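Local coordinates for alpha-l-arabinofuranosidase domain protein (Thermotoga maritima, PDB 4ATW) that probably hydrolyses terminal alpha-L-arabinofuranosyl residues from arabinose-containing substrates and is thermostable, at residues K292-F304 with T436-M448. Numbering follows the deposited sequence.
Sequences KLEEPYDLKDGIF and TLTGPDVNARNTM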
loop_
_atom_site.group_PDB
_atom_site.type_symbol
_atom_site.label_atom_id
_atom_site.label_comp_id
_atom_site.label_asym_id
_atom_site.label_seq_id
_atom_site.Cartn_x
_atom_site.Cartn_y
_atom_site.Cartn_z
ATOM N N LYS A 292 -0.531 19.222 3.580
ATOM C CA LYS A 292 -1.181 18.999 2.279
ATOM C C LYS A 292 -0.381 17.814 1.717
ATOM O O LYS A 292 -0.895 16.954 0.985
ATOM C CB LYS A 292 -1.039 20.215 1.355
ATOM C CG LYS A 292 -2.285 21.100 1.265
ATOM C CD LYS A 292 -2.589 21.793 2.602
ATOM C CE LYS A 292 -3.882 22.612 2.543
ATOM N NZ LYS A 292 -5.097 21.805 2.142
ATOM N N LEU A 293 0.895 17.791 2.085
ATOM C CA LEU A 293 1.798 16.731 1.688
ATOM C C LEU A 293 1.698 16.377 0.224
ATOM O O LEU A 293 1.588 15.195 -0.115
ATOM C CB LEU A 293 1.502 15.490 2.520
ATOM C CG LEU A 293 2.451 15.218 3.677
ATOM C CD1 LEU A 293 3.010 16.520 4.237
ATOM C CD2 LEU A 293 1.700 14.443 4.734
ATOM N N GLU A 294 1.740 17.371 -0.660
ATOM C CA GLU A 294 1.628 17.042 -2.074
ATOM C C GLU A 294 3.005 16.906 -2.747
ATOM O O GLU A 294 3.481 17.768 -3.490
ATOM C CB GLU A 294 0.700 18.051 -2.734
ATOM C CG GLU A 294 -0.680 17.980 -2.102
ATOM C CD GLU A 294 -1.712 18.868 -2.771
ATOM O OE1 GLU A 294 -1.382 19.535 -3.758
ATOM O OE2 GLU A 294 -2.867 18.903 -2.316
ATOM N N GLU A 295 3.625 15.770 -2.431
ATOM C CA GLU A 295 4.937 15.367 -2.889
ATOM C C GLU A 295 4.981 15.183 -4.414
ATOM O O GLU A 295 4.174 14.440 -4.974
ATOM C CB GLU A 295 5.294 14.060 -2.199
ATOM C CG GLU A 295 6.752 13.645 -2.307
ATOM C CD GLU A 295 7.639 14.241 -1.208
ATOM O OE1 GLU A 295 7.065 14.815 -0.266
ATOM O OE2 GLU A 295 8.891 14.125 -1.278
ATOM N N PRO A 296 5.928 15.869 -5.108
ATOM C CA PRO A 296 6.099 15.800 -6.558
ATOM C C PRO A 296 6.946 14.601 -6.931
ATOM O O PRO A 296 8.149 14.704 -7.084
ATOM C CB PRO A 296 6.797 17.115 -6.862
ATOM C CG PRO A 296 7.728 17.241 -5.709
ATOM C CD PRO A 296 6.822 16.906 -4.545
ATOM N N TYR A 297 6.310 13.462 -7.096
ATOM C CA TYR A 297 7.036 12.239 -7.415
ATOM C C TYR A 297 7.571 12.214 -8.832
ATOM O O TYR A 297 6.885 12.631 -9.766
ATOM C CB TYR A 297 6.128 11.014 -7.167
ATOM C CG TYR A 297 5.689 10.855 -5.714
ATOM C CD1 TYR A 297 6.606 10.491 -4.731
ATOM C CD2 TYR A 297 4.380 11.101 -5.324
ATOM C CE1 TYR A 297 6.229 10.372 -3.392
ATOM C CE2 TYR A 297 3.999 10.992 -3.995
ATOM C CZ TYR A 297 4.925 10.622 -3.033
ATOM O OH TYR A 297 4.535 10.469 -1.718
ATOM N N ASP A 298 8.805 11.740 -8.979
ATOM C CA ASP A 298 9.423 11.621 -10.286
ATOM C C ASP A 298 9.794 10.153 -10.553
ATOM O O ASP A 298 9.627 9.297 -9.674
ATOM C CB ASP A 298 10.647 12.531 -10.386
ATOM C CG ASP A 298 11.665 12.266 -9.312
ATOM O OD1 ASP A 298 12.010 11.090 -9.101
ATOM O OD2 ASP A 298 12.139 13.236 -8.690
ATOM N N LEU A 299 10.286 9.861 -11.760
ATOM C CA LEU A 299 10.654 8.490 -12.152
ATOM C C LEU A 299 11.524 7.747 -11.135
ATOM O O LEU A 299 11.354 6.547 -10.931
ATOM C CB LEU A 299 11.365 8.497 -13.507
ATOM C CG LEU A 299 11.775 7.115 -14.020
ATOM C CD1 LEU A 299 10.574 6.257 -14.310
ATOM C CD2 LEU A 299 12.595 7.300 -15.268
ATOM N N LYS A 300 12.468 8.460 -10.523
ATOM C CA LYS A 300 13.339 7.897 -9.504
ATOM C C LYS A 300 12.454 7.182 -8.492
ATOM O O LYS A 300 12.631 5.988 -8.244
ATOM C CB LYS A 300 14.089 9.016 -8.798
ATOM C CG LYS A 300 14.900 8.591 -7.592
ATOM C CD LYS A 300 15.587 9.803 -6.912
ATOM C CE LYS A 300 14.739 10.471 -5.808
ATOM N NZ LYS A 300 13.540 11.229 -6.256
ATOM N N ASP A 301 11.489 7.921 -7.930
ATOM C CA ASP A 301 10.579 7.396 -6.932
ATOM C C ASP A 301 9.746 6.264 -7.466
ATOM O O ASP A 301 9.479 5.293 -6.755
ATOM C CB ASP A 301 9.682 8.504 -6.434
ATOM C CG ASP A 301 10.466 9.707 -5.969
ATOM O OD1 ASP A 301 11.444 9.529 -5.205
ATOM O OD2 ASP A 301 10.107 10.837 -6.364
ATOM N N GLY A 302 9.331 6.380 -8.721
ATOM C CA GLY A 302 8.527 5.321 -9.320
ATOM C C GLY A 302 9.265 3.987 -9.395
ATOM O O GLY A 302 8.664 2.907 -9.270
ATOM N N ILE A 303 10.571 4.061 -9.626
ATOM C CA ILE A 303 11.395 2.860 -9.693
ATOM C C ILE A 303 11.420 2.225 -8.304
ATOM O O ILE A 303 11.298 1.011 -8.177
ATOM C CB ILE A 303 12.836 3.194 -10.161
ATOM C CG1 ILE A 303 12.808 3.585 -11.645
ATOM C CG2 ILE A 303 13.780 2.035 -9.870
ATOM C CD1 ILE A 303 12.204 2.549 -12.566
ATOM N N PHE A 304 11.565 3.052 -7.265
ATOM C CA PHE A 304 11.573 2.548 -5.900
ATOM C C PHE A 304 10.286 1.787 -5.652
ATOM O O PHE A 304 10.284 0.691 -5.095
ATOM C CB PHE A 304 11.677 3.697 -4.902
ATOM C CG PHE A 304 11.295 3.301 -3.510
ATOM C CD1 PHE A 304 12.229 2.699 -2.655
ATOM C CD2 PHE A 304 9.981 3.432 -3.086
ATOM C CE1 PHE A 304 11.855 2.227 -1.406
ATOM C CE2 PHE A 304 9.602 2.962 -1.845
ATOM C CZ PHE A 304 10.543 2.354 -1.001
ATOM N N THR A 436 7.370 -2.342 -20.622
ATOM C CA THR A 436 8.399 -1.716 -19.812
ATOM C C THR A 436 8.039 -0.268 -19.456
ATOM O O THR A 436 7.374 0.449 -20.231
ATOM C CB THR A 436 9.752 -1.763 -20.541
ATOM O OG1 THR A 436 9.897 -0.593 -21.350
ATOM C CG2 THR A 436 9.814 -2.991 -21.457
ATOM N N LEU A 437 8.482 0.152 -18.274
ATOM C CA LEU A 437 8.197 1.500 -17.780
ATOM C C LEU A 437 9.440 2.286 -17.415
ATOM O O LEU A 437 10.191 1.908 -16.507
ATOM C CB LEU A 437 7.271 1.430 -16.556
ATOM C CG LEU A 437 7.169 2.654 -15.650
ATOM C CD1 LEU A 437 6.687 3.869 -16.427
ATOM C CD2 LEU A 437 6.214 2.319 -14.523
ATOM N N THR A 438 9.640 3.388 -18.125
ATOM C CA THR A 438 10.790 4.245 -17.873
ATOM C C THR A 438 10.461 5.588 -18.493
ATOM O O THR A 438 9.298 5.841 -18.814
ATOM C CB THR A 438 12.096 3.671 -18.519
ATOM O OG1 THR A 438 13.257 4.340 -17.986
ATOM C CG2 THR A 438 12.054 3.840 -20.032
ATOM N N GLY A 439 11.476 6.432 -18.660
ATOM C CA GLY A 439 11.265 7.735 -19.254
ATOM C C GLY A 439 12.558 8.477 -19.516
ATOM O O GLY A 439 13.636 7.950 -19.267
ATOM N N PRO A 440 12.483 9.723 -19.997
ATOM C CA PRO A 440 13.650 10.564 -20.297
ATOM C C PRO A 440 14.864 10.485 -19.353
ATOM O O PRO A 440 15.942 10.046 -19.737
ATOM C CB PRO A 440 13.055 11.964 -20.320
ATOM C CG PRO A 440 11.692 11.717 -20.902
ATOM C CD PRO A 440 11.235 10.490 -20.156
ATOM N N ASP A 441 14.690 10.941 -18.125
ATOM C CA ASP A 441 15.765 10.914 -17.149
ATOM C C ASP A 441 15.203 10.486 -15.804
ATOM O O ASP A 441 13.992 10.383 -15.626
ATOM C CB ASP A 441 16.422 12.278 -17.021
ATOM C CG ASP A 441 15.413 13.392 -16.864
ATOM O OD1 ASP A 441 14.575 13.548 -17.779
ATOM O OD2 ASP A 441 15.460 14.109 -15.839
ATOM N N VAL A 442 16.082 10.238 -14.846
ATOM C CA VAL A 442 15.625 9.789 -13.549
ATOM C C VAL A 442 14.849 10.856 -12.825
ATOM O O VAL A 442 14.575 10.733 -11.637
ATOM C CB VAL A 442 16.785 9.351 -12.658
ATOM C CG1 VAL A 442 17.551 8.211 -13.332
ATOM C CG2 VAL A 442 17.678 10.540 -12.356
ATOM N N ASN A 443 14.488 11.916 -13.524
ATOM C CA ASN A 443 13.732 12.953 -12.854
ATOM C C ASN A 443 12.542 13.364 -13.642
ATOM O O ASN A 443 11.920 14.397 -13.367
ATOM C CB ASN A 443 14.612 14.159 -12.571
ATOM C CG ASN A 443 15.574 13.886 -11.448
ATOM O OD1 ASN A 443 15.161 13.396 -10.375
ATOM N ND2 ASN A 443 16.862 14.173 -11.672
ATOM N N ALA A 444 12.216 12.549 -14.630
ATOM C CA ALA A 444 11.074 12.852 -15.475
ATOM C C ALA A 444 9.837 12.720 -14.616
ATOM O O ALA A 444 9.854 12.006 -13.618
ATOM C CB ALA A 444 11.014 11.885 -16.662
ATOM N N ARG A 445 8.782 13.426 -14.999
ATOM C CA ARG A 445 7.526 13.383 -14.278
ATOM C C ARG A 445 6.427 13.846 -15.223
ATOM O O ARG A 445 6.688 14.581 -16.177
ATOM C CB ARG A 445 7.604 14.252 -13.015
ATOM C CG ARG A 445 8.207 15.627 -13.218
ATOM C CD ARG A 445 8.729 16.231 -11.905
ATOM N NE ARG A 445 7.763 16.116 -10.811
ATOM C CZ ARG A 445 6.524 16.610 -10.835
ATOM N NH1 ARG A 445 6.082 17.260 -11.908
ATOM N NH2 ARG A 445 5.720 16.452 -9.787
ATOM N N ASN A 446 5.203 13.382 -14.990
ATOM C CA ASN A 446 4.082 13.753 -15.854
ATOM C C ASN A 446 3.457 15.043 -15.403
ATOM O O ASN A 446 3.396 15.315 -14.211
ATOM C CB ASN A 446 3.010 12.662 -15.860
ATOM C CG ASN A 446 3.498 11.383 -16.493
ATOM O OD1 ASN A 446 2.744 10.427 -16.663
ATOM N ND2 ASN A 446 4.774 11.362 -16.855
ATOM N N THR A 447 2.993 15.840 -16.359
ATOM C CA THR A 447 2.354 17.108 -16.033
ATOM C C THR A 447 0.957 17.135 -16.599
ATOM O O THR A 447 0.504 16.153 -17.198
ATOM C CB THR A 447 3.130 18.288 -16.603
ATOM O OG1 THR A 447 3.139 18.220 -18.042
ATOM C CG2 THR A 447 4.549 18.252 -16.078
ATOM N N MET A 448 0.271 18.254 -16.397
ATOM C CA MET A 448 -1.077 18.393 -16.913
ATOM C C MET A 448 -1.034 18.390 -18.460
ATOM O O MET A 448 -1.936 17.867 -19.124
ATOM C CB MET A 448 -1.678 19.687 -16.384
ATOM C CG MET A 448 -3.193 19.735 -16.462
ATOM S SD MET A 448 -4.013 18.568 -15.376
ATOM C CE MET A 448 -4.097 19.552 -13.839
#
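Leu299 meets the end of strand 433-438 and the loop that follows it because its CG stands trans to the backbone N (chi1 -179°), which sends CD2 to within 3.4 Å of Asp441 O and 3.7 Å of Gly439 N, while CD1 faces Thr438 CA. Its 111 Å² is the largest share of the interface, and Phe474 also touches this side chain. In Arg445, chi1 of 46° puts CG between the backbone N and the carbonyl carbon, and a bend at chi3 brings the guanidinium alongside the 296-297 backbone, with Pro296 C at its edge. There CZ lies 4.0 Å from Pro296 CB. Replacing Arg445 with an alanine would keep the CB contact with Tyr297 O but is likely to lose the guanidinium beside Pro296, leaving that proline less covered.

The polar evidence lies at the start of helix 299-313. Leu299 N donates to Ala444 O at 2.9 Å, with a C=O...N angle of 164°, so the donor sits almost in line with the carbonyl; Lys300 N adds a weak bond to Val442 O. Asp298 occupies the N-cap. Its N donates to Asp301 OD2 (3.1 Å), and the weak return bond from Asp301 N to Asp298 OD1 closes the box. Lys300 NZ forms a salt bridge with Asp301 OD1 (2.9 Å), met from above the carboxylate plane, and a weaker one with Asp298 OD1; Arg287 pairs with both acids as well. Thus the 439-445 loop supplies one good carbonyl acceptor, Ala444 O, and one weak one, Val442 O, to first-turn amides, joining the C-terminal beta domain to a capping-box helix N-terminus of the (beta/alpha)8 barrel.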